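Local coordinates for protein alpha-glucosidase (Bacteroides thetaiotaomicron, PDB 5XFM) that hydrolyses beta-L-arabinopyranosides and alpha-galactosides as a bifunctional, calcium-binding member of glycoside hydrolase family 97, at residues Glu174-Ala179 / Ala453-Glu458; Thr154-Gln159 / His191-Pro196; His433-Pro438 / Val449-Val454. The protein carries 1 engineered substitution. All blocks are in the same frame, centred on the assembly; numbering follows the deposited sequence.

Contact 1: residues Glu174-Ala179 / Ala453-Glu458. With CA (calcium ion), chain E.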
ATOM      1  N   GLU A 174       5.433  10.383  -0.340  1.00 20.55           N
ATOM      2  CA  GLU A 174       5.484  10.679  -1.762  1.00 17.96           C
ATOM      3  C   GLU A 174       6.919  10.919  -2.224  1.00 17.44           C
ATOM      4  O   GLU A 174       7.256  11.999  -2.689  1.00 13.48           O
ATOM      5  CB  GLU A 174       4.590  11.888  -2.081  1.00 16.56           C
ATOM      6  CG  GLU A 174       3.116  11.514  -2.261  1.00 16.11           C
ATOM      7  CD  GLU A 174       2.157  12.696  -2.127  1.00 20.39           C
ATOM      8  OE1 GLU A 174       2.583  13.789  -1.710  1.00 24.64           O
ATOM      9  OE2 GLU A 174       0.972  12.537  -2.485  1.00 21.46           O
ATOM     10  N   GLU A 175       7.763   9.896  -2.108  1.00 22.94           N
ATOM     11  CA  GLU A 175       9.167  10.044  -2.474  1.00 17.59           C
ATOM     12  C   GLU A 175       9.604   8.996  -3.492  1.00 14.66           C
ATOM     13  O   GLU A 175       8.886   8.034  -3.768  1.00 18.61           O
ATOM     14  CB  GLU A 175      10.049   9.978  -1.226  1.00 17.49           C
ATOM     15  CG  GLU A 175       9.631  10.966  -0.135  1.00 19.46           C
ATOM     16  CD  GLU A 175       9.798  12.423  -0.534  1.00 23.84           C
ATOM     17  OE1 GLU A 175      10.740  12.743  -1.292  1.00 20.74           O
ATOM     18  OE2 GLU A 175       8.969  13.252  -0.093  1.00 23.63           O
ATOM     19  N   GLU A 176      10.788   9.195  -4.057  1.00 20.53           N
ATOM     20  CA  GLU A 176      11.254   8.362  -5.154  1.00 17.86           C
ATOM     21  C   GLU A 176      12.167   7.251  -4.669  1.00 17.42           C
ATOM     22  O   GLU A 176      12.789   7.369  -3.613  1.00 15.84           O
ATOM     23  CB  GLU A 176      11.986   9.210  -6.191  1.00 14.42           C
ATOM     24  CG  GLU A 176      11.098  10.178  -6.928  1.00 18.84           C
ATOM     25  CD  GLU A 176      11.875  11.046  -7.887  1.00 18.53           C
ATOM     26  OE1 GLU A 176      12.054  10.631  -9.053  1.00 22.43           O
ATOM     27  OE2 GLU A 176      12.320  12.132  -7.472  1.00 23.12           O
ATOM     28  N   TYR A 177      12.254   6.187  -5.467  1.00 20.54           N
ATOM     29  CA  TYR A 177      13.081   5.021  -5.159  1.00 18.58           C
ATOM     30  C   TYR A 177      14.436   5.042  -5.856  1.00 22.59           C
ATOM     31  O   TYR A 177      14.622   5.741  -6.846  1.00 20.81           O
ATOM     32  CB  TYR A 177      12.363   3.729  -5.562  1.00 19.38           C
ATOM     33  CG  TYR A 177      11.122   3.400  -4.774  1.00 21.28           C
ATOM     34  CD1 TYR A 177       9.897   3.981  -5.098  1.00 16.47           C
ATOM     35  CD2 TYR A 177      11.165   2.480  -3.730  1.00 11.99           C
ATOM     36  CE1 TYR A 177       8.753   3.676  -4.395  1.00 14.36           C
ATOM     37  CE2 TYR A 177      10.021   2.163  -3.016  1.00 18.28           C
ATOM     38  CZ  TYR A 177       8.817   2.765  -3.354  1.00 21.13           C
ATOM     39  OH  TYR A 177       7.677   2.461  -2.659  1.00 15.52           O
ATOM     40  N   LYS A 178      15.375   4.275  -5.305  1.00 24.34           N
ATOM     41  CA  LYS A 178      16.604   3.896  -5.993  1.00 21.29           C
ATOM     42  C   LYS A 178      16.683   2.373  -6.076  1.00 25.90           C
ATOM     43  O   LYS A 178      16.515   1.679  -5.070  1.00 26.52           O
ATOM     44  CB  LYS A 178      17.843   4.442  -5.280  1.00 26.49           C
ATOM     45  CG  LYS A 178      17.928   5.951  -5.202  1.00 36.10           C
ATOM     46  CD  LYS A 178      19.319   6.384  -4.750  1.00 39.06           C
ATOM     47  CE  LYS A 178      19.561   6.052  -3.277  1.00 35.24           C
ATOM     48  NZ  LYS A 178      20.941   6.379  -2.810  1.00 30.54           N
ATOM     49  N   ALA A 179      16.904   1.849  -7.276  1.00 21.56           N
ATOM     50  CA  ALA A 179      16.913   0.404  -7.457  1.00 22.57           C
ATOM     51  C   ALA A 179      18.314  -0.155  -7.266  1.00 24.01           C
ATOM     52  O   ALA A 179      19.283   0.407  -7.764  1.00 29.66           O
ATOM     53  CB  ALA A 179      16.376   0.030  -8.836  1.00 20.79           C
ATOM     54  N   ALA A 453      -0.320   7.427  -0.453  1.00 14.43           N
ATOM     55  CA  ALA A 453       0.984   7.005   0.071  1.00 18.17           C
ATOM     56  C   ALA A 453       1.938   6.554  -1.032  1.00 16.34           C
ATOM     57  O   ALA A 453       2.647   5.560  -0.885  1.00 18.63           O
ATOM     58  CB  ALA A 453       0.807   5.891   1.095  1.00 18.10           C
ATOM     59  N   VAL A 454       1.965   7.313  -2.120  1.00 15.88           N
ATOM     60  CA  VAL A 454       2.800   7.009  -3.272  1.00 13.76           C
ATOM     61  C   VAL A 454       2.820   8.238  -4.166  1.00 23.48           C
ATOM     62  O   VAL A 454       1.936   9.099  -4.071  1.00 17.68           O
ATOM     63  CB  VAL A 454       2.267   5.784  -4.069  1.00 12.95           C
ATOM     64  CG1 VAL A 454       0.960   6.123  -4.769  1.00 16.64           C
ATOM     65  CG2 VAL A 454       3.282   5.295  -5.085  1.00 13.45           C
ATOM     66  N   LEU A 455       3.838   8.329  -5.014  1.00 18.36           N
ATOM     67  CA  LEU A 455       3.863   9.325  -6.063  1.00 17.26           C
ATOM     68  C   LEU A 455       2.822   8.923  -7.105  1.00 19.62           C
ATOM     69  O   LEU A 455       3.082   8.096  -7.980  1.00 17.23           O
ATOM     70  CB  LEU A 455       5.268   9.435  -6.661  1.00 16.68           C
ATOM     71  CG  LEU A 455       6.196  10.236  -5.746  1.00 17.29           C
ATOM     72  CD1 LEU A 455       7.646  10.041  -6.093  1.00 12.72           C
ATOM     73  CD2 LEU A 455       5.824  11.710  -5.837  1.00 17.69           C
ATOM     74  N   ALA A 456       1.631   9.500  -6.988  1.00 18.98           N
ATOM     75  CA  ALA A 456       0.517   9.124  -7.853  1.00 24.94           C
ATOM     76  C   ALA A 456       0.612   9.782  -9.228  1.00 21.67           C
ATOM     77  O   ALA A 456       1.532  10.553  -9.506  1.00 17.48           O
ATOM     78  CB  ALA A 456      -0.811   9.477  -7.190  1.00 21.92           C
ATOM     79  N   SER A 457      -0.345   9.447 -10.084  1.00 21.64           N
ATOM     80  CA  SER A 457      -0.379   9.918 -11.461  1.00 21.16           C
ATOM     81  C   SER A 457      -0.413  11.441 -11.579  1.00 21.92           C
ATOM     82  O   SER A 457      -0.038  11.992 -12.618  1.00 22.49           O
ATOM     83  CB  SER A 457      -1.585   9.301 -12.175  1.00 25.71           C
ATOM     84  OG  SER A 457      -2.800   9.808 -11.649  1.00 26.65           O
ATOM     85  N   GLU A 458      -0.866  12.114 -10.519  1.00 23.77           N
ATOM     86  CA  GLU A 458      -0.891  13.580 -10.481  1.00 23.58           C
ATOM     87  C   GLU A 458       0.495  14.153 -10.780  1.00 23.76           C
ATOM     88  O   GLU A 458       0.626  15.185 -11.438  1.00 19.16           O
ATOM     89  CB  GLU A 458      -1.404  14.090  -9.119  1.00 26.72           C
ATOM     90  CG  GLU A 458      -0.429  13.900  -7.949  1.00 26.28           C
ATOM     91  CD  GLU A 458      -0.925  14.492  -6.633  1.00 31.83           C
ATOM     92  OE1 GLU A 458      -1.849  15.339  -6.653  1.00 30.24           O
ATOM     93  OE2 GLU A 458      -0.376  14.109  -5.573  1.00 24.35           O
TER
HETATM   94 CA    CA E 701      -1.147  13.768  -3.133  1.00 20.38          CA
HETATM   95  O   HOH W   1       1.196  11.458  -5.146  1.00 17.18           O
HETATM   96  O   HOH W   2       0.446  15.697  -3.040  1.00 24.69           O
HETATM   97  O   HOH W   3       6.343   7.046  -4.298  1.00 16.35           O
HETATM   98  O   HOH W   4      -1.398  16.395  -4.198  1.00 19.68           O
HETATM   99  O   HOH W   5      -1.567  14.854  -1.080  1.00 20.70           O
HETATM  100  O   HOH W   6      -3.532  14.015  -3.411  1.00 23.00           O
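Glu174 reaches past Leu455 and Val454 to a calcium ion that it shares with Glu458. Its CB packs against Leu455 CD2 at 4.0 Å. The next carbon, CG, stands anti to the carbonyl carbon (chi1 -83°), which sets it 3.2 Å from Val454 O. Beyond CG the chain is extended, and OE2 binds the calcium ion at 2.5 Å. OE1 lies 4.0 Å from the calcium ion, so the carboxylate coordinates through one oxygen; OE1 is hydrogen-bonded to Ser172 and to a calcium-bound water. Glu458, in helix 458-462, also uses a single oxygen, its OE2 meeting the calcium ion at 2.6 Å. The two side chains cross at about a right angle with their carboxylate planes 64° apart. A water that accepts the N-H of Ala456 also sits within hydrogen-bonding distance of Glu174 OE2 and Val454 O, and another water joins Glu175 O to Leu455 N. Leu455 CD1 packs 3.3 Å from Glu175 O and 3.6 Å from Glu176 CG, while the carboxylate of Glu176 turns to His465. The contact thus joins the N-terminal domain to the TIM barrel through a shared metal, bridging waters and the packing of Leu455. Glu174 OE2 lies 3.7 Å from Glu458 OE2, Glu452 adds a third carboxylate, and the ion would probably offset the repulsion among these acidic groups.

Contact 2: residues Thr154-Gln159 / His191-Pro196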
ATOM      1  N   THR A 154      19.450  -2.578  -1.990  1.00 22.47           N
ATOM      2  CA  THR A 154      18.190  -2.045  -1.479  1.00 24.53           C
ATOM      3  C   THR A 154      17.329  -1.338  -2.529  1.00 21.03           C
ATOM      4  O   THR A 154      17.840  -0.770  -3.492  1.00 23.15           O
ATOM      5  CB  THR A 154      18.455  -1.046  -0.328  1.00 22.10           C
ATOM      6  OG1 THR A 154      18.876   0.206  -0.877  1.00 15.99           O
ATOM      7  CG2 THR A 154      19.548  -1.560   0.608  1.00 22.54           C
ATOM      8  N   PHE A 155      16.015  -1.373  -2.315  1.00 15.48           N
ATOM      9  CA  PHE A 155      15.039  -0.663  -3.139  1.00 17.28           C
ATOM     10  C   PHE A 155      14.161   0.162  -2.204  1.00 20.41           C
ATOM     11  O   PHE A 155      13.079  -0.278  -1.802  1.00 23.19           O
ATOM     12  CB  PHE A 155      14.184  -1.636  -3.962  1.00 16.79           C
ATOM     13  CG  PHE A 155      14.973  -2.501  -4.920  1.00 19.11           C
ATOM     14  CD1 PHE A 155      15.790  -3.522  -4.455  1.00 23.00           C
ATOM     15  CD2 PHE A 155      14.858  -2.323  -6.288  1.00 22.15           C
ATOM     16  CE1 PHE A 155      16.505  -4.323  -5.332  1.00 22.66           C
ATOM     17  CE2 PHE A 155      15.565  -3.123  -7.174  1.00 25.84           C
ATOM     18  CZ  PHE A 155      16.389  -4.125  -6.694  1.00 25.52           C
ATOM     19  N   LEU A 156      14.634   1.356  -1.863  1.00 20.59           N
ATOM     20  CA  LEU A 156      14.018   2.180  -0.827  1.00 15.61           C
ATOM     21  C   LEU A 156      13.626   3.581  -1.293  1.00 19.86           C
ATOM     22  O   LEU A 156      14.275   4.166  -2.163  1.00 18.04           O
ATOM     23  CB  LEU A 156      14.979   2.318   0.359  1.00 16.66           C
ATOM     24  CG  LEU A 156      15.674   1.044   0.843  1.00 18.86           C
ATOM     25  CD1 LEU A 156      16.763   1.343   1.871  1.00 13.39           C
ATOM     26  CD2 LEU A 156      14.636   0.114   1.435  1.00 17.22           C
ATOM     27  N   CYS A 157      12.575   4.122  -0.686  1.00 16.32           N
ATOM     28  CA  CYS A 157      12.259   5.537  -0.832  1.00 16.92           C
ATOM     29  C   CYS A 157      12.366   6.197   0.542  1.00 19.21           C
ATOM     30  O   CYS A 157      11.902   5.647   1.550  1.00 19.45           O
ATOM     31  CB  CYS A 157      10.868   5.741  -1.436  1.00 16.86           C
ATOM     32  SG  CYS A 157       9.514   5.075  -0.442  1.00 20.19           S
ATOM     33  N   PRO A 158      12.976   7.384   0.587  1.00 19.71           N
ATOM     34  CA  PRO A 158      13.306   8.020   1.860  1.00 20.70           C
ATOM     35  C   PRO A 158      12.107   8.665   2.527  1.00 24.24           C
ATOM     36  O   PRO A 158      11.129   9.004   1.860  1.00 18.06           O
ATOM     37  CB  PRO A 158      14.314   9.082   1.448  1.00 15.62           C
ATOM     38  CG  PRO A 158      13.810   9.507   0.093  1.00 17.43           C
ATOM     39  CD  PRO A 158      13.348   8.237  -0.558  1.00 15.02           C
ATOM     40  N   GLN A 159      12.182   8.800   3.844  1.00 21.94           N
ATOM     41  CA  GLN A 159      11.262   9.649   4.580  1.00 20.36           C
ATOM     42  C   GLN A 159      11.724  11.106   4.449  1.00 19.37           C
ATOM     43  O   GLN A 159      12.910  11.398   4.590  1.00 25.59           O
ATOM     44  CB  GLN A 159      11.187   9.213   6.047  1.00 13.86           C
ATOM     45  CG  GLN A 159      10.432  10.172   6.954  1.00 19.13           C
ATOM     46  CD  GLN A 159       8.947  10.233   6.655  1.00 21.36           C
ATOM     47  OE1 GLN A 159       8.536  10.596   5.551  1.00 21.30           O
ATOM     48  NE2 GLN A 159       8.132   9.913   7.651  1.00 20.46           N
ATOM     49  N   HIS A 191      16.505  10.941   7.193  1.00 19.38           N
ATOM     50  CA  HIS A 191      15.489  10.452   8.122  1.00 20.93           C
ATOM     51  C   HIS A 191      15.097   9.002   7.844  1.00 17.38           C
ATOM     52  O   HIS A 191      14.002   8.570   8.197  1.00 22.10           O
ATOM     53  CB  HIS A 191      14.255  11.357   8.076  1.00 16.56           C
ATOM     54  CG  HIS A 191      14.542  12.782   8.440  1.00 21.74           C
ATOM     55  ND1 HIS A 191      15.018  13.154   9.679  1.00 23.42           N
ATOM     56  CD2 HIS A 191      14.420  13.927   7.727  1.00 22.68           C
ATOM     57  CE1 HIS A 191      15.181  14.466   9.712  1.00 18.03           C
ATOM     58  NE2 HIS A 191      14.823  14.959   8.541  1.00 19.93           N
ATOM     59  N   GLY A 192      16.008   8.242   7.242  1.00 15.78           N
ATOM     60  CA  GLY A 192      15.737   6.857   6.895  1.00 19.23           C
ATOM     61  C   GLY A 192      14.669   6.681   5.828  1.00 17.47           C
ATOM     62  O   GLY A 192      14.502   7.528   4.959  1.00 21.40           O
ATOM     63  N   TYR A 193      13.930   5.581   5.901  1.00 23.98           N
ATOM     64  CA  TYR A 193      13.053   5.175   4.805  1.00 17.66           C
ATOM     65  C   TYR A 193      11.678   4.735   5.295  1.00 15.00           C
ATOM     66  O   TYR A 193      11.554   4.156   6.374  1.00 22.52           O
ATOM     67  CB  TYR A 193      13.711   4.042   4.019  1.00 15.99           C
ATOM     68  CG  TYR A 193      15.167   4.307   3.733  1.00 21.03           C
ATOM     69  CD1 TYR A 193      15.556   5.019   2.610  1.00 17.77           C
ATOM     70  CD2 TYR A 193      16.154   3.867   4.607  1.00 24.46           C
ATOM     71  CE1 TYR A 193      16.887   5.270   2.357  1.00 22.02           C
ATOM     72  CE2 TYR A 193      17.487   4.118   4.362  1.00 23.00           C
ATOM     73  CZ  TYR A 193      17.847   4.819   3.237  1.00 16.72           C
ATOM     74  OH  TYR A 193      19.171   5.062   2.990  1.00 17.84           O
ATOM     75  N   THR A 194      10.645   5.001   4.509  1.00 16.47           N
ATOM     76  CA  THR A 194       9.308   4.572   4.903  1.00 19.72           C
ATOM     77  C   THR A 194       8.991   3.181   4.366  1.00 15.86           C
ATOM     78  O   THR A 194       9.494   2.780   3.311  1.00 13.26           O
ATOM     79  CB  THR A 194       8.219   5.560   4.443  1.00 12.04           C
ATOM     80  OG1 THR A 194       8.207   5.648   3.015  1.00 14.30           O
ATOM     81  CG2 THR A 194       8.454   6.919   5.066  1.00 15.10           C
ATOM     82  N   PHE A 195       8.164   2.452   5.116  1.00 13.06           N
ATOM     83  CA  PHE A 195       7.733   1.103   4.752  1.00 14.14           C
ATOM     84  C   PHE A 195       6.873   1.123   3.498  1.00 14.43           C
ATOM     85  O   PHE A 195       6.263   2.147   3.184  1.00 15.84           O
ATOM     86  CB  PHE A 195       6.962   0.447   5.912  1.00 15.65           C
ATOM     87  CG  PHE A 195       7.816   0.105   7.104  1.00 16.34           C
ATOM     88  CD1 PHE A 195       8.987  -0.627   6.953  1.00 16.89           C
ATOM     89  CD2 PHE A 195       7.445   0.514   8.377  1.00 17.65           C
ATOM     90  CE1 PHE A 195       9.771  -0.947   8.047  1.00 16.63           C
ATOM     91  CE2 PHE A 195       8.227   0.200   9.476  1.00 19.42           C
ATOM     92  CZ  PHE A 195       9.393  -0.533   9.311  1.00 17.81           C
ATOM     93  N   PRO A 196       6.844   0.001   2.755  1.00 14.35           N
ATOM     94  CA  PRO A 196       7.678  -1.185   2.990  1.00 13.89           C
ATOM     95  C   PRO A 196       9.040  -1.040   2.324  1.00 14.49           C
ATOM     96  O   PRO A 196       9.241  -0.139   1.501  1.00 13.08           O
ATOM     97  CB  PRO A 196       6.855  -2.316   2.366  1.00 17.06           C
ATOM     98  CG  PRO A 196       6.142  -1.641   1.224  1.00 11.49           C
ATOM     99  CD  PRO A 196       5.810  -0.255   1.734  1.00 10.87           C
TER
HETATM  100  O   HOH W   7      11.325   2.058   0.937  1.00 15.30           O
HETATM  101  O   HOH W   8       8.241   8.353   1.991  1.00 18.32           O
HETATM  102  O   HOH W   9      15.414  10.357   4.631  1.00 17.46           O
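Pro158 and Tyr193 form a single antiparallel bridge as a non-hydrogen-bonded pair with CA atoms 4.1 Å apart. Two backbone hydrogen bonds flank it: Gln159 N donates to Gly192 O at 2.9 Å (166° at the hydrogen). The other, from Thr194 N to Cys157 O, is longer at 3.3 Å. Gly192 O also takes a hydrogen bond from a water and a CA-H...O contact from Pro158, so three groups meet this carbonyl. Leu156 and Tyr193 carry the apolar packing. Leu156 CD1 sits over the centre of the Tyr193 ring, 3.6 Å from the centroid and only 4° off the ring normal, a CH-pi contact, while Leu156 CB approaches Tyr193 CD1 at 3.6 Å. An alanine in place of Tyr193 would probably open a gap beneath Leu156 and leave its CD1 methyl without the ring face. Gln159 CG is anti to the backbone N (chi1 170°) and the chain bends at chi2, curling its amide carbon CD to 3.7 Å from Thr194 CG2, which also touches Gln159 CB. Thr194 OG1 meets Pro158 O through a water. Strand 153-156 runs between strands 178-182 and 197-200 of the antiparallel sheet of the N-terminal domain: Thr154 is backbone hydrogen-bonded to Ala181, and Phe155 to Leu198. The isolated bridge lies farther along the chain from Phe155, with a water linking Cys157 N to Pro196 O between the two pairings.

Contact 3: residues His433-Pro438 / Val449-Val454. With CA (calcium ion), chain E.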
ATOM      1  N   HIS A 433      -5.678  10.316   1.140  1.00 18.14           N
ATOM      2  CA  HIS A 433      -4.621  10.902   0.323  1.00 17.90           C
ATOM      3  C   HIS A 433      -3.726  11.773   1.198  1.00 18.94           C
ATOM      4  O   HIS A 433      -4.108  12.137   2.313  1.00 17.83           O
ATOM      5  CB  HIS A 433      -5.206  11.723  -0.826  1.00 17.92           C
ATOM      6  CG  HIS A 433      -5.393  10.946  -2.090  1.00 16.60           C
ATOM      7  ND1 HIS A 433      -4.764  11.285  -3.270  1.00 22.29           N
ATOM      8  CD2 HIS A 433      -6.137   9.850  -2.364  1.00 16.73           C
ATOM      9  CE1 HIS A 433      -5.107  10.424  -4.211  1.00 23.66           C
ATOM     10  NE2 HIS A 433      -5.940   9.543  -3.686  1.00 14.43           N
ATOM     11  N   GLY A 434      -2.540  12.099   0.691  1.00 20.77           N
ATOM     12  CA  GLY A 434      -1.583  12.921   1.418  1.00 14.55           C
ATOM     13  C   GLY A 434      -1.324  12.284   2.755  1.00 14.48           C
ATOM     14  O   GLY A 434      -1.332  12.953   3.789  1.00 17.44           O
ATOM     15  N   CYS A 435      -1.068  10.981   2.715  1.00 15.71           N
ATOM     16  CA  CYS A 435      -1.268  10.127   3.878  1.00 15.48           C
ATOM     17  C   CYS A 435      -0.149   9.126   4.085  1.00 21.08           C
ATOM     18  O   CYS A 435       0.786   9.023   3.280  1.00 19.90           O
ATOM     19  CB  CYS A 435      -2.592   9.366   3.740  1.00 11.72           C
ATOM     20  SG  CYS A 435      -2.655   8.278   2.276  1.00 20.60           S
ATOM     21  N   THR A 436      -0.260   8.380   5.174  1.00 15.47           N
ATOM     22  CA  THR A 436       0.715   7.360   5.484  1.00 15.38           C
ATOM     23  C   THR A 436       0.338   6.035   4.843  1.00 21.32           C
ATOM     24  O   THR A 436      -0.787   5.865   4.356  1.00 17.68           O
ATOM     25  CB  THR A 436       0.851   7.173   6.989  1.00 14.79           C
ATOM     26  OG1 THR A 436       1.980   6.338   7.280  1.00 16.75           O
ATOM     27  CG2 THR A 436      -0.427   6.573   7.586  1.00 15.10           C
ATOM     28  N   LEU A 437       1.290   5.104   4.856  1.00 12.96           N
ATOM     29  CA  LEU A 437       1.080   3.762   4.333  1.00 16.78           C
ATOM     30  C   LEU A 437      -0.030   3.067   5.111  1.00 18.18           C
ATOM     31  O   LEU A 437      -0.093   3.195   6.332  1.00 17.55           O
ATOM     32  CB  LEU A 437       2.374   2.946   4.430  1.00 15.77           C
ATOM     33  CG  LEU A 437       2.367   1.516   3.894  1.00 20.78           C
ATOM     34  CD1 LEU A 437       2.500   1.570   2.384  1.00 16.24           C
ATOM     35  CD2 LEU A 437       3.475   0.650   4.505  1.00 18.70           C
ATOM     36  N   PRO A 438      -0.925   2.346   4.408  1.00 20.26           N
ATOM     37  CA  PRO A 438      -1.942   1.539   5.090  1.00 18.76           C
ATOM     38  C   PRO A 438      -1.288   0.327   5.741  1.00 19.35           C
ATOM     39  O   PRO A 438      -0.379  -0.268   5.161  1.00 20.02           O
ATOM     40  CB  PRO A 438      -2.884   1.126   3.958  1.00 14.96           C
ATOM     41  CG  PRO A 438      -2.003   1.104   2.752  1.00 18.73           C
ATOM     42  CD  PRO A 438      -1.044   2.245   2.942  1.00 17.87           C
ATOM     43  N   VAL A 449     -11.290   1.948   1.720  1.00 22.31           N
ATOM     44  CA  VAL A 449     -11.200   1.585   0.306  1.00 21.65           C
ATOM     45  C   VAL A 449      -9.977   2.167  -0.420  1.00 21.47           C
ATOM     46  O   VAL A 449     -10.037   2.460  -1.616  1.00 25.89           O
ATOM     47  CB  VAL A 449     -12.478   1.988  -0.454  1.00 22.32           C
ATOM     48  CG1 VAL A 449     -13.673   1.182   0.069  1.00 21.17           C
ATOM     49  CG2 VAL A 449     -12.731   3.488  -0.348  1.00 22.30           C
ATOM     50  N   GLY A 450      -8.866   2.324   0.297  1.00 17.44           N
ATOM     51  CA  GLY A 450      -7.616   2.665  -0.351  1.00 20.65           C
ATOM     52  C   GLY A 450      -6.906   3.908   0.144  1.00 22.14           C
ATOM     53  O   GLY A 450      -7.502   4.765   0.797  1.00 27.34           O
ATOM     54  N   SER A 451      -5.626   4.003  -0.205  1.00 12.11           N
ATOM     55  CA  SER A 451      -4.751   5.081   0.245  1.00 18.78           C
ATOM     56  C   SER A 451      -3.833   5.552  -0.879  1.00 17.49           C
ATOM     57  O   SER A 451      -3.548   4.806  -1.821  1.00 13.26           O
ATOM     58  CB  SER A 451      -3.888   4.618   1.425  1.00 19.48           C
ATOM     59  OG  SER A 451      -4.655   4.428   2.598  1.00 23.66           O
ATOM     60  N   GLU A 452      -3.347   6.783  -0.775  1.00 18.82           N
ATOM     61  CA  GLU A 452      -2.384   7.271  -1.757  1.00 17.28           C
ATOM     62  C   GLU A 452      -1.007   6.724  -1.351  1.00 15.47           C
ATOM     63  O   GLU A 452      -0.604   5.658  -1.814  1.00 17.60           O
ATOM     64  CB  GLU A 452      -2.403   8.804  -1.838  1.00 19.19           C
ATOM     65  CG  GLU A 452      -1.615   9.413  -3.011  1.00 15.63           C
ATOM     66  CD  GLU A 452      -1.632  10.934  -2.979  1.00 24.97           C
ATOM     67  OE1 GLU A 452      -1.722  11.498  -1.865  1.00 20.87           O
ATOM     68  OE2 GLU A 452      -1.558  11.569  -4.056  1.00 27.02           O
ATOM     69  N   ALA A 453      -0.320   7.427  -0.453  1.00 14.43           N
ATOM     70  CA  ALA A 453       0.984   7.005   0.071  1.00 18.17           C
ATOM     71  C   ALA A 453       1.938   6.554  -1.032  1.00 16.34           C
ATOM     72  O   ALA A 453       2.647   5.560  -0.885  1.00 18.63           O
ATOM     73  CB  ALA A 453       0.807   5.891   1.095  1.00 18.10           C
ATOM     74  N   VAL A 454       1.965   7.313  -2.120  1.00 15.88           N
ATOM     75  CA  VAL A 454       2.800   7.009  -3.272  1.00 13.76           C
ATOM     76  C   VAL A 454       2.820   8.238  -4.166  1.00 23.48           C
ATOM     77  O   VAL A 454       1.936   9.099  -4.071  1.00 17.68           O
ATOM     78  CB  VAL A 454       2.267   5.784  -4.069  1.00 12.95           C
ATOM     79  CG1 VAL A 454       0.960   6.123  -4.769  1.00 16.64           C
ATOM     80  CG2 VAL A 454       3.282   5.295  -5.085  1.00 13.45           C
TER
HETATM   81 CA    CA E 701      -1.147  13.768  -3.133  1.00 20.38          CA
HETATM   82  O   HOH W   6      -3.532  14.015  -3.411  1.00 23.00           O
HETATM   83  O   HOH W  10      -0.002  10.557  -0.036  1.00 12.08           O
HETATM   84  O   HOH W   5      -1.567  14.854  -1.080  1.00 20.70           O
HETATM   85  O   HOH W   2       0.446  15.697  -3.040  1.00 24.69           O
HETATM   86  O   HOH W   4      -1.398  16.395  -4.198  1.00 19.68           O
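Glu452 OE1 is gripped by three partners: the calcium ion at 2.7 Å, Gly434 N at 2.8 Å and a water. The Gly434 N-H points straight at the oxygen (169° at the hydrogen) and meets it nearly along its C-O axis. OE2 of Glu452 lies closer to the calcium ion, at 2.4 Å, making this carboxylate a bidentate ligand whose rotation is fixed by the metal and the backbone N-H together. Glu174 and Glu458 also bind this ion. The water on OE1 also accepts from the N-H groups of Cys435 and Ala453, tying the two backbones to each other. Residues 433-438 follow strand 429-432 of the TIM barrel, while 449-454 take in the end of the neighbouring parallel strand 448-451 and the loop after it; helix 441-444 lies in the connection, a beta-alpha-beta crossover. Here the Glu452 side chain, with CG anti to the backbone N (chi1 -169°), crosses His433 at about a right angle. Glu452 CB makes a CH-pi contact over the face of the imidazole, 3.7 Å from the His433 ring centroid and 11° off its normal. ND1 of His433 is hydrogen-bonded at 3.0 Å to a calcium-bound water in the plane of the ring, so the imidazole belongs to the second shell of the metal. Farther along, Cys435 SG stands 3.5 Å from Glu452 N. Ala453 CB meets Thr436 O at 3.6 Å, and Pro438 packs against Ser451.

Contacts 1 and 3 meet at the calcium ion, their centres 12 Å apart: Glu174 and Glu458 come from the first, Glu452 from the second, and Ala453 and Val454 belong to both. Their carboxylates crowd at the metal, with Glu174 OE2 3.0 Å from Glu452 OE1 and Glu458 OE2 3.2 Å from Glu452 OE2. Contact 2, centred 11 Å from contact 1, adjoins it: strands 153-156 and 178-182, which the two contacts reach, are neighbours in one sheet, and Glu176 O touches Pro158 CD at 3.2 Å. It also reaches the barrel, where Phe195 O lies 3.4 Å from Leu437 CD2. Contact 2 supplies no ligand of the ion; the side chain of Gln159 is about 13 Å from the calcium ion.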